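Local coordinates for Melibiose/raffinose/stachyose-binding protein MelE (Bacillus subtilis subsp. subtilis str. 168, PDB 4R6H) that binds melibiose, raffinose and stachyose as the solute-binding protein of the ABC transporter MelEDC-MsmX, which imports these sugars, at residues Ile327-Met330 with Ala334-Lys337. Sequence-based numbering, arbitrary orientation.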
# COMPACT_ATOMS: atom_id res chain seq x y z
N ILE A 327 -2.70 19.51 -12.06
CA ILE A 327 -2.78 18.07 -12.33
C ILE A 327 -2.23 17.79 -13.75
O ILE A 327 -1.43 16.86 -13.95
CB ILE A 327 -4.22 17.56 -12.17
CG1 ILE A 327 -4.62 17.55 -10.69
CG2 ILE A 327 -4.34 16.17 -12.77
CD1 ILE A 327 -6.08 17.23 -10.44
N ALA A 328 -2.69 18.57 -14.74
CA ALA A 328 -2.22 18.37 -16.12
C ALA A 328 -0.70 18.52 -16.23
O ALA A 328 -0.05 17.79 -16.97
CB ALA A 328 -2.93 19.30 -17.09
N PHE A 329 -0.15 19.48 -15.49
CA PHE A 329 1.27 19.70 -15.45
C PHE A 329 1.96 18.45 -14.87
O PHE A 329 2.96 17.99 -15.40
CB PHE A 329 1.59 20.96 -14.62
CG PHE A 329 3.04 21.19 -14.40
CD1 PHE A 329 3.66 20.65 -13.30
CD2 PHE A 329 3.79 21.99 -15.26
CE1 PHE A 329 5.02 20.82 -13.07
CE2 PHE A 329 5.14 22.20 -15.03
CZ PHE A 329 5.75 21.62 -13.91
N MET A 330 1.48 17.97 -13.73
CA MET A 330 2.06 16.78 -13.10
C MET A 330 2.01 15.52 -13.99
O MET A 330 2.91 14.66 -13.92
CB MET A 330 1.36 16.51 -11.77
CG MET A 330 1.70 17.52 -10.69
SD MET A 330 3.41 17.61 -10.15
CE MET A 330 3.60 16.03 -9.30
N ALA A 334 7.53 13.76 -18.56
CA ALA A 334 8.78 13.99 -17.86
C ALA A 334 8.54 14.26 -16.41
O ALA A 334 9.29 13.78 -15.55
CB ALA A 334 9.57 15.14 -18.46
N ASN A 335 7.49 15.04 -16.10
CA ASN A 335 7.16 15.32 -14.71
C ASN A 335 6.64 14.08 -13.96
O ASN A 335 7.02 13.83 -12.80
CB ASN A 335 6.14 16.45 -14.61
CG ASN A 335 6.69 17.76 -15.17
OD1 ASN A 335 7.89 17.98 -15.15
ND2 ASN A 335 5.82 18.63 -15.63
N ALA A 336 5.80 13.32 -14.61
CA ALA A 336 5.25 12.11 -13.98
C ALA A 336 6.34 11.10 -13.73
O ALA A 336 6.34 10.44 -12.69
CB ALA A 336 4.16 11.50 -14.82
N LYS A 337 7.31 11.02 -14.63
CA LYS A 337 8.44 10.09 -14.44
C LYS A 337 9.28 10.51 -13.25
O LYS A 337 9.63 9.70 -12.37
CB LYS A 337 9.28 10.02 -15.73
CG LYS A 337 10.47 9.07 -15.67
CD LYS A 337 11.17 9.07 -17.03
CE LYS A 337 12.29 8.05 -17.12
NZ LYS A 337 13.47 8.42 -16.31
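N335 meets F329 twice, once at its backbone carbonyl and once at its ring. The hydrogen bond runs from N335 ND2 to F329 O at 2.9 Å. It is nearly straight, with an N-H...O angle of 173°. The oxygen lies close to the amide plane of N335, while the nitrogen stands above the carbonyl plane of F329. This side-chain amide therefore ties a carbonyl in the last turn of helix 320-331 to the start of helix 333-343.

The second interaction is packing of the amide on the aromatic ring. N335 ND2 sits over the ring centre of F329, and its nearest ring atoms include CZ at 3.5 Å. Ring and amide planes are tilted 32° apart. A chi1 of 174° swings the F329 ring away from its own N and beside its carbonyl carbon, where the N335 amide nitrogen can touch both the carbonyl oxygen and the ring face. Were F329 an alanine, the bond to the carbonyl could remain, but the N335 amide would probably lose its aromatic support and be freer to turn.

Close contacts of the M330 carbonyl oxygen with side-chain carbons add the rest. M330 O lies 3.8 Å from N335 CB. A336 CB is 3.5 Å from M330 O.

The contact joins two consecutive helices across a tight corner. Helix 44-60 packs against it, with F57 edge-to-face to F329 and L53 touching M330 and N335. Y136 of strand 136-137 meets M330 and A336, and L311 of strand 310-313 also touches M330.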